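Local coordinates for protein phosphoribosylformylglycinamidine cyclo-ligase (Thermus thermophilus HB8, PDB 5AVM) that probably catalyses the ATP-dependent ring closure of formylglycinamidine ribonucleotide to aminoimidazole ribonucleotide, a step of de novo purine biosynthesis, at residues Leu192-Val197 with Leu279-Ile285. Sequence-based numbering, arbitrary orientation.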
loop_
_atom_site.group_PDB
_atom_site.type_symbol
_atom_site.label_atom_id
_atom_site.label_comp_id
_atom_site.label_asym_id
_atom_site.label_seq_id
_atom_site.Cartn_x
_atom_site.Cartn_y
_atom_site.Cartn_z
ATOM N N LEU B 192 19.648 -5.229 -11.033
ATOM C CA LEU B 192 20.933 -5.790 -11.417
ATOM C C LEU B 192 20.680 -6.510 -12.734
ATOM O O LEU B 192 21.434 -6.351 -13.693
ATOM C CB LEU B 192 21.430 -6.768 -10.339
ATOM C CG LEU B 192 22.795 -7.451 -10.510
ATOM C CD1 LEU B 192 23.801 -6.494 -11.138
ATOM C CD2 LEU B 192 23.296 -7.925 -9.158
ATOM N N ILE B 193 19.588 -7.272 -12.772
ATOM C CA ILE B 193 19.186 -8.030 -13.957
ATOM C C ILE B 193 19.019 -7.172 -15.213
ATOM O O ILE B 193 19.575 -7.493 -16.260
ATOM C CB ILE B 193 17.860 -8.794 -13.697
ATOM C CG1 ILE B 193 18.118 -9.983 -12.772
ATOM C CG2 ILE B 193 17.245 -9.250 -14.999
ATOM C CD1 ILE B 193 16.858 -10.632 -12.239
ATOM N N ARG B 194 18.252 -6.090 -15.119
ATOM C CA ARG B 194 18.028 -5.232 -16.279
ATOM C C ARG B 194 19.327 -4.650 -16.820
ATOM O O ARG B 194 19.442 -4.376 -18.017
ATOM C CB ARG B 194 17.033 -4.116 -15.941
ATOM C CG ARG B 194 15.594 -4.607 -15.735
ATOM C CD ARG B 194 14.616 -3.446 -15.597
ATOM N NE ARG B 194 14.493 -2.669 -16.832
ATOM C CZ ARG B 194 14.640 -1.348 -16.904
ATOM N NH1 ARG B 194 14.920 -0.647 -15.811
ATOM N NH2 ARG B 194 14.507 -0.724 -18.067
ATOM N N LYS B 195 20.305 -4.470 -15.938
ATOM C CA LYS B 195 21.607 -3.954 -16.342
ATOM C C LYS B 195 22.401 -5.051 -17.044
ATOM O O LYS B 195 22.989 -4.828 -18.103
ATOM C CB LYS B 195 22.404 -3.479 -15.128
ATOM C CG LYS B 195 23.912 -3.423 -15.381
ATOM C CD LYS B 195 24.692 -3.006 -14.141
ATOM C CE LYS B 195 26.188 -3.235 -14.325
ATOM N NZ LYS B 195 26.531 -4.688 -14.440
ATOM N N VAL B 196 22.417 -6.236 -16.440
ATOM C CA VAL B 196 23.142 -7.373 -16.993
ATOM C C VAL B 196 22.620 -7.822 -18.367
ATOM O O VAL B 196 23.411 -8.121 -19.264
ATOM C CB VAL B 196 23.118 -8.568 -16.003
ATOM C CG1 VAL B 196 23.587 -9.833 -16.687
ATOM C CG2 VAL B 196 24.014 -8.268 -14.819
ATOM N N VAL B 197 21.299 -7.866 -18.533
ATOM C CA VAL B 197 20.713 -8.284 -19.806
ATOM C C VAL B 197 20.471 -7.120 -20.770
ATOM O O VAL B 197 19.985 -7.320 -21.883
ATOM C CB VAL B 197 19.365 -9.026 -19.598
ATOM C CG1 VAL B 197 19.574 -10.228 -18.700
ATOM C CG2 VAL B 197 18.328 -8.085 -19.015
ATOM N N LEU B 279 23.253 -15.187 -15.506
ATOM C CA LEU B 279 23.287 -13.747 -15.294
ATOM C C LEU B 279 24.656 -13.415 -14.714
ATOM O O LEU B 279 25.355 -12.525 -15.191
ATOM C CB LEU B 279 22.191 -13.340 -14.306
ATOM C CG LEU B 279 20.756 -13.636 -14.739
ATOM C CD1 LEU B 279 19.801 -13.391 -13.585
ATOM C CD2 LEU B 279 20.411 -12.773 -15.939
ATOM N N GLN B 280 25.024 -14.152 -13.677
ATOM C CA GLN B 280 26.301 -13.986 -13.001
ATOM C C GLN B 280 27.448 -13.911 -14.009
ATOM O O GLN B 280 28.234 -12.962 -14.001
ATOM C CB GLN B 280 26.502 -15.164 -12.047
ATOM C CG GLN B 280 27.863 -15.286 -11.408
ATOM C CD GLN B 280 27.918 -16.457 -10.446
ATOM O OE1 GLN B 280 27.357 -17.520 -10.716
ATOM N NE2 GLN B 280 28.599 -16.273 -9.322
ATOM N N ARG B 281 27.535 -14.910 -14.882
ATOM C CA ARG B 281 28.582 -14.967 -15.898
ATOM C C ARG B 281 28.509 -13.792 -16.872
ATOM O O ARG B 281 29.524 -13.153 -17.159
ATOM C CB ARG B 281 28.481 -16.275 -16.685
ATOM C CG ARG B 281 29.593 -17.285 -16.430
ATOM C CD ARG B 281 29.425 -18.483 -17.357
ATOM N NE ARG B 281 29.315 -18.050 -18.747
ATOM C CZ ARG B 281 28.428 -18.527 -19.616
ATOM N NH1 ARG B 281 27.567 -19.468 -19.237
ATOM N NH2 ARG B 281 28.393 -18.048 -20.860
ATOM N N LEU B 282 27.307 -13.519 -17.380
ATOM C CA LEU B 282 27.082 -12.433 -18.336
ATOM C C LEU B 282 27.442 -11.085 -17.733
ATOM O O LEU B 282 28.095 -10.258 -18.376
ATOM C CB LEU B 282 25.620 -12.419 -18.785
ATOM C CG LEU B 282 25.207 -11.381 -19.832
ATOM C CD1 LEU B 282 25.855 -11.699 -21.166
ATOM C CD2 LEU B 282 23.696 -11.380 -19.973
ATOM N N GLY B 283 27.010 -10.872 -16.495
ATOM C CA GLY B 283 27.291 -9.623 -15.818
ATOM C C GLY B 283 28.575 -9.707 -15.021
ATOM O O GLY B 283 28.968 -8.742 -14.365
ATOM N N GLY B 284 29.235 -10.860 -15.082
ATOM C CA GLY B 284 30.470 -11.043 -14.346
ATOM C C GLY B 284 30.233 -10.649 -12.906
ATOM O O GLY B 284 31.005 -9.896 -12.313
ATOM N N ILE B 285 29.145 -11.166 -12.350
ATOM C CA ILE B 285 28.750 -10.868 -10.979
ATOM C C ILE B 285 29.367 -11.849 -9.985
ATOM O O ILE B 285 29.212 -13.065 -10.116
ATOM C CB ILE B 285 27.207 -10.902 -10.855
ATOM C CG1 ILE B 285 26.597 -9.901 -11.840
ATOM C CG2 ILE B 285 26.784 -10.584 -9.436
ATOM C CD1 ILE B 285 25.132 -10.115 -12.106
#
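A Schellman motif ends helix 275-283, and V196 of helix 190-196 packs against this C-terminal turn, a worked example of how a glycine lets two helices approach closely. The axes of 192-196 and 279-283 cross at 55°, and the CA atoms of V196 and G283 come within 4.9 Å, which the missing side chain of G283 permits, since a CB there would run into V196 CG2. The two methyls of V196 divide the work. With chi1 at 167°, CG1 points opposite the valine's own N and reaches L279 O and G283 N, both at 3.6 Å, and also L282 CD2; CG2 is left to press on I285 CD1 at 3.5 Å, tight for two methyl carbons. With an alanine in place of this valine, both contacts go, which is likely to leave I285 CD1 and L282 CD2 without their partner and open a gap beside G283. L192 approaches the same I285 methyl tip to tip, CG to CD1 3.9 Å. L279 splits its branches, CD1 to I193 CG1 and CD2 to V197 CG1 (3.8 Å). In the motif, I285 N bonds to Q280 O and G284 N, weakly, to R281 O; beyond G284, at positive phi, the CB of I285 points toward helix 190-196. Helix 287-293 touches the same side chains, V293 meeting L192 and M290 meeting I285, while helix 213-218 packs on I193 and V197 through L217.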